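Proton-dependent oligopeptide transporter family protein (Xanthomonas campestris, PDB 6EI3) probably transports oligopeptides across the cytoplasmic membrane, coupling their uptake to proton movement, as other POT family members of the major facilitator superfamily do. Local coordinates at residues A[222-227]-A[268-273]; A[234-239]-A[257-262]; A[287-292]-A[424-429]; A[298-303]-A[438-443]. All blocks are in the same frame, centred on the assembly; numbering follows the deposited sequence.

Contact 1: A[222-227]-A[268-273]; sequences GRPGLA and WWQLER. With 78M ((2S)-2,3-dihydroxypropyl(7Z)-pentadec-7-enoate), chain O.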
# COMPACT_ATOMS: atom_id res chain seq x y z
N GLY A 222 -31.65 -8.42 -21.66
CA GLY A 222 -30.47 -9.28 -21.72
C GLY A 222 -29.58 -8.99 -20.53
O GLY A 222 -30.07 -8.51 -19.51
N ARG A 223 -28.26 -9.29 -20.63
CA ARG A 223 -27.31 -9.06 -19.53
C ARG A 223 -25.98 -8.41 -20.04
O ARG A 223 -24.98 -9.12 -20.18
CB ARG A 223 -27.03 -10.34 -18.72
CG ARG A 223 -28.26 -11.09 -18.18
CD ARG A 223 -28.11 -12.57 -18.44
NE ARG A 223 -28.00 -13.34 -17.20
CZ ARG A 223 -27.52 -14.58 -17.13
NH1 ARG A 223 -27.06 -15.19 -18.22
NH2 ARG A 223 -27.46 -15.21 -15.96
N PRO A 224 -25.94 -7.09 -20.33
CA PRO A 224 -24.69 -6.49 -20.83
C PRO A 224 -23.60 -6.32 -19.76
O PRO A 224 -22.42 -6.22 -20.10
CB PRO A 224 -25.14 -5.17 -21.45
CG PRO A 224 -26.39 -4.82 -20.74
CD PRO A 224 -27.02 -6.08 -20.23
N GLY A 225 -24.01 -6.31 -18.49
CA GLY A 225 -23.10 -6.21 -17.35
C GLY A 225 -22.34 -7.50 -17.15
O GLY A 225 -21.13 -7.47 -16.87
N LEU A 226 -23.03 -8.66 -17.32
CA LEU A 226 -22.41 -9.99 -17.23
C LEU A 226 -21.47 -10.16 -18.43
O LEU A 226 -20.40 -10.75 -18.27
CB LEU A 226 -23.48 -11.11 -17.26
CG LEU A 226 -23.34 -12.30 -16.28
CD1 LEU A 226 -24.24 -13.44 -16.70
CD2 LEU A 226 -21.92 -12.83 -16.17
N ALA A 227 -21.86 -9.62 -19.61
CA ALA A 227 -21.08 -9.65 -20.85
C ALA A 227 -19.75 -8.91 -20.63
O ALA A 227 -18.69 -9.48 -20.88
CB ALA A 227 -21.86 -9.02 -21.98
N TRP A 268 -22.31 -2.50 -11.60
CA TRP A 268 -22.90 -1.16 -11.60
C TRP A 268 -24.06 -1.08 -12.61
O TRP A 268 -25.08 -0.45 -12.31
CB TRP A 268 -21.83 -0.09 -11.92
CG TRP A 268 -22.37 1.31 -11.91
CD1 TRP A 268 -22.82 2.02 -12.99
CD2 TRP A 268 -22.58 2.15 -10.77
NE1 TRP A 268 -23.30 3.25 -12.58
CE2 TRP A 268 -23.15 3.36 -11.22
CE3 TRP A 268 -22.32 2.00 -9.39
CZ2 TRP A 268 -23.47 4.41 -10.36
CZ3 TRP A 268 -22.61 3.05 -8.54
CH2 TRP A 268 -23.22 4.23 -9.02
N TRP A 269 -23.90 -1.71 -13.78
CA TRP A 269 -24.87 -1.76 -14.87
C TRP A 269 -26.19 -2.42 -14.48
O TRP A 269 -27.26 -1.93 -14.85
CB TRP A 269 -24.28 -2.54 -16.06
CG TRP A 269 -23.67 -1.73 -17.16
CD1 TRP A 269 -22.40 -1.23 -17.20
CD2 TRP A 269 -24.26 -1.44 -18.43
NE1 TRP A 269 -22.17 -0.62 -18.41
CE2 TRP A 269 -23.30 -0.72 -19.18
CE3 TRP A 269 -25.52 -1.68 -19.00
CZ2 TRP A 269 -23.55 -0.26 -20.48
CZ3 TRP A 269 -25.77 -1.21 -20.28
CH2 TRP A 269 -24.80 -0.51 -21.00
N GLN A 270 -26.12 -3.57 -13.76
CA GLN A 270 -27.26 -4.41 -13.40
C GLN A 270 -27.55 -4.49 -11.90
O GLN A 270 -28.27 -5.40 -11.49
CB GLN A 270 -27.00 -5.84 -13.92
CG GLN A 270 -26.93 -6.00 -15.43
CD GLN A 270 -26.52 -7.40 -15.87
OE1 GLN A 270 -25.99 -7.57 -16.96
NE2 GLN A 270 -26.73 -8.42 -15.04
N LEU A 271 -27.01 -3.58 -11.07
CA LEU A 271 -27.20 -3.62 -9.62
C LEU A 271 -28.67 -3.49 -9.19
O LEU A 271 -29.07 -4.11 -8.20
CB LEU A 271 -26.31 -2.59 -8.91
CG LEU A 271 -26.33 -2.59 -7.39
CD1 LEU A 271 -25.93 -3.95 -6.81
CD2 LEU A 271 -25.45 -1.52 -6.85
N GLU A 272 -29.48 -2.74 -9.95
CA GLU A 272 -30.91 -2.58 -9.65
C GLU A 272 -31.69 -3.90 -9.74
O GLU A 272 -32.71 -4.03 -9.08
CB GLU A 272 -31.56 -1.47 -10.49
CG GLU A 272 -31.10 -0.07 -10.12
CD GLU A 272 -31.32 0.36 -8.68
OE1 GLU A 272 -32.49 0.33 -8.23
OE2 GLU A 272 -30.34 0.73 -8.01
N ARG A 273 -31.18 -4.90 -10.51
CA ARG A 273 -31.83 -6.23 -10.66
C ARG A 273 -31.69 -7.11 -9.40
O ARG A 273 -32.24 -8.22 -9.35
CB ARG A 273 -31.28 -6.97 -11.89
CG ARG A 273 -31.35 -6.21 -13.20
CD ARG A 273 -30.69 -7.03 -14.28
NE ARG A 273 -30.65 -6.35 -15.57
CZ ARG A 273 -30.36 -6.95 -16.71
NH1 ARG A 273 -30.13 -8.26 -16.74
NH2 ARG A 273 -30.34 -6.26 -17.85
O21 78M O . -19.98 7.04 -9.69
C20 78M O . -20.05 5.63 -9.62
C18 78M O . -19.32 4.98 -10.77
O19 78M O . -19.87 5.42 -12.01
C17 78M O . -19.36 3.47 -10.70
O2 78M O . -18.28 3.01 -11.55
C1 78M O . -17.89 1.73 -11.44
O1 78M O . -18.48 0.90 -10.80
C2 78M O . -16.62 1.48 -12.20
C3 78M O . -15.46 1.05 -11.31
C4 78M O . -14.13 1.68 -11.71
C5 78M O . -13.08 0.69 -12.20
C6 78M O . -12.34 -0.06 -11.09
C7 78M O . -10.95 0.47 -10.88
C8 78M O . -9.82 -0.14 -11.18
C9 78M O . -8.44 0.41 -10.96
C10 78M O . -7.97 1.23 -12.17
C11 78M O . -7.35 2.57 -11.83
C12 78M O . -7.57 3.63 -12.90
C13 78M O . -7.12 5.04 -12.54
C15 78M O . -5.28 6.74 -12.63
C14 78M O . -5.63 5.28 -12.69
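R273 grips the backbone carbonyl of G222 end-on, NH1 and NH2 both reaching G222 O at 2.8 Å, with the oxygen close to the plane of the guanidinium. The pair of bonds lies at the open end of a helix hairpin, helices 224-239 and 248-270, which lies in the chain between the two six-helix bundles, an insertion well known in bacterial POT proteins. Arginine suits the place because its chain, extended from CG to NE, spans the gap and still has NH1 available for A216 O. G222 takes a positive phi of 96°, a backbone shape natural to glycine. One turn back, Q270 points its amide at the start of helix 224-239: OE1 accepts from L226 N at 3.2 Å, the donor standing above the amide plane, and more weakly from G225 N at 2.8 Å. These are first-turn N-H groups with no earlier helical turn to bond to. Q270 NE2 donates to A213 and L214 carbonyls, and P224 has no N-H to satisfy. Beyond the polar core, G225 CA lies 4.1 Å from W269 CB; a beta carbon on G225 would run into Q270 OE1 and crowd W269 CB. P224 crosses the W269 side chain at about a right angle, P224 CG 3.7 Å from W269 CZ3. On W268 the bound monoacylglycerol 78M covers one indole face, its C17 3.5 Å from W268 CD2.

Contact 2: A[234-239]-A[257-262]; sequences LLALAC and VLLLAG. With 78M ((2S)-2,3-dihydroxypropyl(7Z)-pentadec-7-enoate), chain O.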
# COMPACT_ATOMS: atom_id res chain seq x y z
N LEU A 234 -11.75 -12.59 -19.97
CA LEU A 234 -11.03 -12.98 -21.19
C LEU A 234 -9.82 -12.10 -21.45
O LEU A 234 -8.77 -12.62 -21.83
CB LEU A 234 -11.97 -12.99 -22.41
CG LEU A 234 -12.58 -14.34 -22.81
CD1 LEU A 234 -13.32 -15.02 -21.65
CD2 LEU A 234 -13.55 -14.15 -23.96
N LEU A 235 -9.96 -10.78 -21.23
CA LEU A 235 -8.86 -9.82 -21.37
C LEU A 235 -7.81 -10.04 -20.27
O LEU A 235 -6.62 -9.89 -20.54
CB LEU A 235 -9.35 -8.36 -21.36
CG LEU A 235 -10.14 -7.89 -22.59
CD1 LEU A 235 -10.93 -6.62 -22.27
CD2 LEU A 235 -9.23 -7.68 -23.81
N ALA A 236 -8.26 -10.42 -19.05
CA ALA A 236 -7.39 -10.75 -17.92
C ALA A 236 -6.55 -11.99 -18.25
O ALA A 236 -5.36 -12.01 -17.97
CB ALA A 236 -8.22 -11.01 -16.67
N LEU A 237 -7.18 -13.00 -18.90
CA LEU A 237 -6.49 -14.23 -19.31
C LEU A 237 -5.47 -13.95 -20.42
O LEU A 237 -4.36 -14.49 -20.38
CB LEU A 237 -7.49 -15.31 -19.75
CG LEU A 237 -8.17 -16.09 -18.62
CD1 LEU A 237 -9.46 -16.74 -19.11
CD2 LEU A 237 -7.24 -17.15 -18.03
N ALA A 238 -5.82 -13.04 -21.37
CA ALA A 238 -4.95 -12.62 -22.47
C ALA A 238 -3.66 -11.96 -21.97
O ALA A 238 -2.62 -12.10 -22.62
CB ALA A 238 -5.69 -11.69 -23.42
N CYS A 239 -3.72 -11.28 -20.79
CA CYS A 239 -2.58 -10.63 -20.13
C CYS A 239 -1.49 -11.63 -19.81
O CYS A 239 -0.32 -11.29 -20.00
CB CYS A 239 -3.02 -9.89 -18.87
SG CYS A 239 -3.89 -8.34 -19.20
N VAL A 257 -6.52 -5.41 -12.51
CA VAL A 257 -7.15 -4.13 -12.87
C VAL A 257 -8.32 -4.33 -13.84
O VAL A 257 -9.37 -3.70 -13.69
CB VAL A 257 -6.10 -3.12 -13.40
CG1 VAL A 257 -6.76 -1.87 -14.01
CG2 VAL A 257 -5.12 -2.73 -12.30
N LEU A 258 -8.13 -5.23 -14.83
CA LEU A 258 -9.18 -5.57 -15.81
C LEU A 258 -10.36 -6.22 -15.11
O LEU A 258 -11.50 -5.80 -15.34
CB LEU A 258 -8.63 -6.47 -16.93
CG LEU A 258 -7.77 -5.77 -18.00
CD1 LEU A 258 -7.01 -6.77 -18.83
CD2 LEU A 258 -8.63 -4.89 -18.92
N LEU A 259 -10.10 -7.20 -14.21
CA LEU A 259 -11.17 -7.87 -13.46
C LEU A 259 -11.94 -6.91 -12.55
O LEU A 259 -13.16 -7.05 -12.42
CB LEU A 259 -10.64 -9.05 -12.63
CG LEU A 259 -10.12 -10.27 -13.42
CD1 LEU A 259 -9.25 -11.16 -12.53
CD2 LEU A 259 -11.27 -11.06 -14.07
N LEU A 260 -11.24 -5.92 -11.93
CA LEU A 260 -11.89 -4.94 -11.06
C LEU A 260 -12.80 -4.01 -11.87
O LEU A 260 -13.93 -3.76 -11.46
CB LEU A 260 -10.85 -4.13 -10.24
CG LEU A 260 -10.10 -4.90 -9.13
CD1 LEU A 260 -8.89 -4.11 -8.65
CD2 LEU A 260 -11.03 -5.24 -7.95
N ALA A 261 -12.32 -3.51 -13.01
CA ALA A 261 -13.08 -2.60 -13.86
C ALA A 261 -14.30 -3.27 -14.52
O ALA A 261 -15.40 -2.71 -14.47
CB ALA A 261 -12.18 -1.97 -14.90
N GLY A 262 -14.09 -4.45 -15.10
CA GLY A 262 -15.13 -5.20 -15.80
C GLY A 262 -16.23 -5.74 -14.90
O GLY A 262 -17.41 -5.50 -15.17
O21 78M O . -19.98 7.04 -9.69
C20 78M O . -20.05 5.63 -9.62
C18 78M O . -19.32 4.98 -10.77
O19 78M O . -19.87 5.42 -12.01
C17 78M O . -19.36 3.47 -10.70
O2 78M O . -18.28 3.01 -11.55
C1 78M O . -17.89 1.73 -11.44
O1 78M O . -18.48 0.90 -10.80
C2 78M O . -16.62 1.48 -12.20
C3 78M O . -15.46 1.05 -11.31
C4 78M O . -14.13 1.68 -11.71
C5 78M O . -13.08 0.69 -12.20
C6 78M O . -12.34 -0.06 -11.09
C7 78M O . -10.95 0.47 -10.88
C8 78M O . -9.82 -0.14 -11.18
C9 78M O . -8.44 0.41 -10.96
C10 78M O . -7.97 1.23 -12.17
C11 78M O . -7.35 2.57 -11.83
C12 78M O . -7.57 3.63 -12.90
C13 78M O . -7.12 5.04 -12.54
C15 78M O . -5.28 6.74 -12.63
C14 78M O . -5.63 5.28 -12.69
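L258 carries most of the packing, pressing one methyl against L235 and C239. Its CD1 lies 3.8 Å from L235 CB and 3.5 Å from C239 SG, spanning one helical turn of the facing helix; the torsion that sets CG anti to the carbonyl carbon (chi1 -76°) starts the chain in that direction. A second apolar touch joins A236 CB to L259 CG at 3.8 Å. Backbone takes part as well, since L258 CD1 also rests on the carbonyl oxygen of L235, 3.6 Å away. Alanine fits where the backbones come nearest, A236 CA lying 5.9 Å from L258 CA, while L258 and L259 pack to it and to its neighbours. The segments run almost exactly antiparallel, at 174°, as expected of the two arms of a helix hairpin, with axes 8.8 Å apart. Lipid contact forms a third kind: V257 CG1 meets C10 of the acyl chain of 78M at 3.8 Å, and A261 also touches the chain, while V257 packs on L446 of helix 430-456. No hydrogen bond crosses between the segments, so what holds these arms together here is the fit of aliphatic and sulfur surfaces, a chemistry that suits a membrane interior.

Contact 3: A[287-292]-A[424-429]; sequences RALLRV and QAPPSM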
# COMPACT_ATOMS: atom_id res chain seq x y z
N ARG A 287 -23.87 -0.35 -3.92
CA ARG A 287 -23.78 0.86 -4.75
C ARG A 287 -22.75 1.83 -4.15
O ARG A 287 -21.92 2.38 -4.88
CB ARG A 287 -25.14 1.56 -4.88
CG ARG A 287 -25.15 2.62 -5.98
CD ARG A 287 -26.53 3.01 -6.48
NE ARG A 287 -27.23 1.94 -7.20
CZ ARG A 287 -27.01 1.60 -8.47
NH1 ARG A 287 -26.06 2.21 -9.17
NH2 ARG A 287 -27.71 0.63 -9.04
N ALA A 288 -22.80 2.02 -2.81
CA ALA A 288 -21.89 2.87 -2.05
C ALA A 288 -20.45 2.33 -2.17
O ALA A 288 -19.53 3.12 -2.41
CB ALA A 288 -22.33 2.92 -0.60
N LEU A 289 -20.27 0.99 -2.07
CA LEU A 289 -18.97 0.31 -2.20
C LEU A 289 -18.36 0.54 -3.59
O LEU A 289 -17.15 0.74 -3.68
CB LEU A 289 -19.11 -1.21 -1.95
CG LEU A 289 -18.43 -1.84 -0.73
CD1 LEU A 289 -16.99 -1.37 -0.53
CD2 LEU A 289 -19.26 -1.67 0.52
N LEU A 290 -19.18 0.51 -4.65
CA LEU A 290 -18.70 0.75 -6.02
C LEU A 290 -18.28 2.20 -6.25
O LEU A 290 -17.31 2.44 -6.97
CB LEU A 290 -19.69 0.28 -7.08
CG LEU A 290 -19.93 -1.23 -7.13
CD1 LEU A 290 -21.12 -1.55 -8.03
CD2 LEU A 290 -18.65 -2.02 -7.55
N ARG A 291 -18.97 3.15 -5.62
CA ARG A 291 -18.59 4.57 -5.67
C ARG A 291 -17.24 4.76 -4.98
O ARG A 291 -16.41 5.51 -5.47
CB ARG A 291 -19.66 5.44 -5.02
CG ARG A 291 -20.92 5.56 -5.85
CD ARG A 291 -21.76 6.69 -5.32
NE ARG A 291 -23.14 6.63 -5.79
CZ ARG A 291 -24.15 6.14 -5.08
NH1 ARG A 291 -23.94 5.65 -3.86
NH2 ARG A 291 -25.37 6.13 -5.58
N VAL A 292 -17.00 4.01 -3.88
CA VAL A 292 -15.75 4.00 -3.11
C VAL A 292 -14.61 3.46 -3.97
O VAL A 292 -13.51 4.02 -3.95
CB VAL A 292 -15.90 3.23 -1.76
CG1 VAL A 292 -14.56 2.71 -1.24
CG2 VAL A 292 -16.59 4.09 -0.72
N GLN A 424 -18.99 5.86 4.54
CA GLN A 424 -19.91 5.76 3.38
C GLN A 424 -20.41 4.35 3.10
O GLN A 424 -21.47 4.18 2.53
CB GLN A 424 -19.24 6.32 2.09
CG GLN A 424 -18.65 7.73 2.23
CD GLN A 424 -19.75 8.74 2.46
OE1 GLN A 424 -20.62 8.95 1.61
NE2 GLN A 424 -19.76 9.34 3.63
N ALA A 425 -19.63 3.36 3.42
CA ALA A 425 -19.99 1.97 3.15
C ALA A 425 -20.67 1.36 4.39
O ALA A 425 -20.48 1.89 5.49
CB ALA A 425 -18.73 1.19 2.79
N PRO A 426 -21.46 0.26 4.27
CA PRO A 426 -22.09 -0.32 5.48
C PRO A 426 -21.04 -0.87 6.45
O PRO A 426 -20.08 -1.50 5.97
CB PRO A 426 -22.95 -1.46 4.92
CG PRO A 426 -23.07 -1.20 3.49
CD PRO A 426 -21.83 -0.50 3.06
N PRO A 427 -21.14 -0.63 7.78
CA PRO A 427 -20.10 -1.13 8.71
C PRO A 427 -19.86 -2.65 8.67
O PRO A 427 -18.76 -3.10 8.95
CB PRO A 427 -20.58 -0.64 10.08
CG PRO A 427 -21.40 0.56 9.77
CD PRO A 427 -22.14 0.17 8.51
N SER A 428 -20.87 -3.41 8.24
CA SER A 428 -20.79 -4.86 8.08
C SER A 428 -19.90 -5.24 6.88
O SER A 428 -19.44 -6.39 6.81
CB SER A 428 -22.18 -5.45 7.90
OG SER A 428 -22.78 -4.92 6.73
N MET A 429 -19.70 -4.30 5.93
CA MET A 429 -18.88 -4.50 4.73
C MET A 429 -17.48 -3.88 4.84
O MET A 429 -16.83 -3.67 3.81
CB MET A 429 -19.63 -3.99 3.48
CG MET A 429 -20.75 -4.88 3.03
SD MET A 429 -21.52 -4.31 1.50
CE MET A 429 -22.90 -5.43 1.40
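The turn between helices 400-424 and 430-456 closes round the side chain of L289, a residue of helix 281-306. One methyl, CD2, makes the apolar contacts of L289: it lies 3.6 Å from M429 SD, 3.7 Å from A425 CB and 3.8 Å from P426 CD. L289 holds chi1 at -114°, away from the usual staggered positions, which swings CG out toward the loop. M429 crosses the leucine side chain obliquely, and both its CB and its thioether sulfur border L289 CD2; chi2 of -176° carries SD on from CG. Helix 281-306 is the first helix of the C-terminal bundle in the major facilitator fold, and the turn joins two later helices of that bundle, at what the family topology suggests is its cytoplasmic side. A425 is where the chain leaves helical geometry, and the small side chain of A288 lets the end of helix 400-424 come close, A288 CB resting 3.5 Å from Q424 O. Prolines 426 and 427 stiffen the bend, which M429 N tightens by bonding to P426 O at 2.8 Å. Q424 begins toward the helix, with CB 4.5 Å from V292 CG2, but its chain then folds away, and OE1 is held by Y497 OH and V500 N. A second tie from the C-terminal tail reaches the turn itself: N502 ND2 donates to A425 O.

Contact 4: A[298-303]-A[438-443]; sequences LVTPFF and YLTTTV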
# COMPACT_ATOMS: atom_id res chain seq x y z
N LEU A 298 -8.81 6.40 -8.23
CA LEU A 298 -8.29 7.74 -8.48
C LEU A 298 -7.20 8.16 -7.51
O LEU A 298 -6.49 9.13 -7.77
CB LEU A 298 -9.46 8.75 -8.50
CG LEU A 298 -10.38 8.62 -9.70
CD1 LEU A 298 -11.64 9.46 -9.52
CD2 LEU A 298 -9.66 9.00 -10.99
N VAL A 299 -7.07 7.43 -6.39
CA VAL A 299 -6.05 7.62 -5.35
C VAL A 299 -4.79 6.79 -5.68
O VAL A 299 -3.72 7.11 -5.17
CB VAL A 299 -6.63 7.32 -3.92
CG1 VAL A 299 -5.52 7.03 -2.90
CG2 VAL A 299 -7.48 8.49 -3.45
N THR A 300 -4.90 5.73 -6.51
CA THR A 300 -3.74 4.86 -6.84
C THR A 300 -2.47 5.67 -7.27
O THR A 300 -1.41 5.29 -6.81
CB THR A 300 -4.09 3.76 -7.87
OG1 THR A 300 -4.51 4.36 -9.11
CG2 THR A 300 -5.14 2.80 -7.37
N PRO A 301 -2.53 6.81 -8.03
CA PRO A 301 -1.29 7.56 -8.35
C PRO A 301 -0.61 8.12 -7.11
O PRO A 301 0.60 8.28 -7.13
CB PRO A 301 -1.79 8.67 -9.26
CG PRO A 301 -3.02 8.07 -9.92
CD PRO A 301 -3.68 7.44 -8.73
N PHE A 302 -1.37 8.38 -6.01
CA PHE A 302 -0.73 8.84 -4.78
C PHE A 302 0.26 7.76 -4.30
O PHE A 302 1.36 8.08 -3.88
CB PHE A 302 -1.75 9.19 -3.65
CG PHE A 302 -1.04 9.33 -2.32
CD1 PHE A 302 -0.33 10.49 -2.02
CD2 PHE A 302 -0.98 8.26 -1.43
CE1 PHE A 302 0.40 10.58 -0.82
CE2 PHE A 302 -0.25 8.35 -0.25
CZ PHE A 302 0.44 9.51 0.05
N PHE A 303 -0.16 6.49 -4.33
CA PHE A 303 0.69 5.38 -3.88
C PHE A 303 1.85 5.12 -4.81
O PHE A 303 2.90 4.68 -4.34
CB PHE A 303 -0.13 4.12 -3.60
CG PHE A 303 -0.94 4.29 -2.34
CD1 PHE A 303 -0.32 4.28 -1.09
CD2 PHE A 303 -2.31 4.47 -2.40
CE1 PHE A 303 -1.07 4.48 0.08
CE2 PHE A 303 -3.06 4.66 -1.22
CZ PHE A 303 -2.43 4.69 0.00
N TYR A 438 -6.13 -2.03 0.31
CA TYR A 438 -4.86 -2.72 0.09
C TYR A 438 -4.55 -2.80 -1.40
O TYR A 438 -3.42 -2.54 -1.81
CB TYR A 438 -4.87 -4.13 0.68
CG TYR A 438 -4.96 -4.16 2.19
CD1 TYR A 438 -4.24 -3.26 2.97
CD2 TYR A 438 -5.72 -5.13 2.84
CE1 TYR A 438 -4.32 -3.30 4.36
CE2 TYR A 438 -5.79 -5.18 4.23
CZ TYR A 438 -5.09 -4.26 4.99
OH TYR A 438 -5.13 -4.32 6.36
N LEU A 439 -5.56 -3.11 -2.22
CA LEU A 439 -5.40 -3.18 -3.66
C LEU A 439 -5.06 -1.81 -4.28
O LEU A 439 -4.50 -1.79 -5.37
CB LEU A 439 -6.64 -3.80 -4.34
CG LEU A 439 -6.92 -5.28 -4.01
CD1 LEU A 439 -8.22 -5.74 -4.67
CD2 LEU A 439 -5.74 -6.20 -4.40
N THR A 440 -5.41 -0.69 -3.61
CA THR A 440 -5.11 0.67 -4.04
C THR A 440 -3.58 0.85 -4.09
O THR A 440 -3.06 1.39 -5.06
CB THR A 440 -5.87 1.70 -3.18
OG1 THR A 440 -7.25 1.41 -3.29
CG2 THR A 440 -5.66 3.13 -3.63
N THR A 441 -2.86 0.34 -3.06
CA THR A 441 -1.39 0.34 -3.01
C THR A 441 -0.86 -0.60 -4.08
O THR A 441 0.08 -0.22 -4.77
CB THR A 441 -0.90 -0.10 -1.64
OG1 THR A 441 -1.26 0.90 -0.70
CG2 THR A 441 0.64 -0.30 -1.59
N THR A 442 -1.44 -1.84 -4.21
CA THR A 442 -0.99 -2.80 -5.24
C THR A 442 -1.01 -2.09 -6.60
O THR A 442 0.01 -2.09 -7.29
CB THR A 442 -1.87 -4.08 -5.25
OG1 THR A 442 -1.61 -4.84 -4.08
CG2 THR A 442 -1.60 -4.99 -6.47
N VAL A 443 -2.16 -1.46 -6.96
CA VAL A 443 -2.34 -0.80 -8.27
C VAL A 443 -1.40 0.43 -8.41
O VAL A 443 -0.79 0.56 -9.47
CB VAL A 443 -3.83 -0.51 -8.60
CG1 VAL A 443 -3.99 0.21 -9.94
CG2 VAL A 443 -4.63 -1.81 -8.61
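F303 sets its ring between two neighbours: F302 CD2 stands over the centre of one face, and T441 OG1 lies over the opposite face, offset toward the rim and 3.5 Å from F303 CD1. The side chains of F303 and T441 cross at about a right angle. T440 approaches the same ring obliquely, its CG2 3.8 Å from F303 CD2; with CG2 anti to its own backbone N, the methyl projects to the aromatic while OG1 bonds back to F436 O. In T440 the hydroxyl thus serves its own helix and the methyl the partner. T300 is turned differently. Its OG1 sits between the backbone N and the carbonyl carbon (chi1 62°) and is bonded both within its own helix, to A297 O, and to W447 NE1 of helix 430-456, while T300 CG2 lies 3.4 Å from T440 O and 3.8 Å from V443 CB. Segments 298-303 and 438-443, on helices 281-306 and 430-456, cross at -62° inside the C-terminal bundle of the major facilitator fold, with P301, which has no N-H, at a kink in the first. Across the bundle interface, T441 and T442 touch F59 of helix 40-60 in the N-terminal half. W437 meets F303 edge-to-face.

How the contacts relate
Following the chain, helices 224-239 and 248-270 form the hairpin that comes between the two bundles. Contact 1 closes the longer loop, at the hairpin's open end, and contact 2 is nested inside it, about 17 Å away between centres. The chain then enters helix 281-306, which supplies the first segments of contacts 3 and 4. These two cross, their segments alternating along the sequence, and tie that helix to the turn after helix 400-424 and to helix 430-456. The hairpin and the turn that follows it are bound to this bundle as well: E272 of contact 1 makes a salt bridge with R287 of contact 3, and V257 of contact 2 packs on V443 of contact 4.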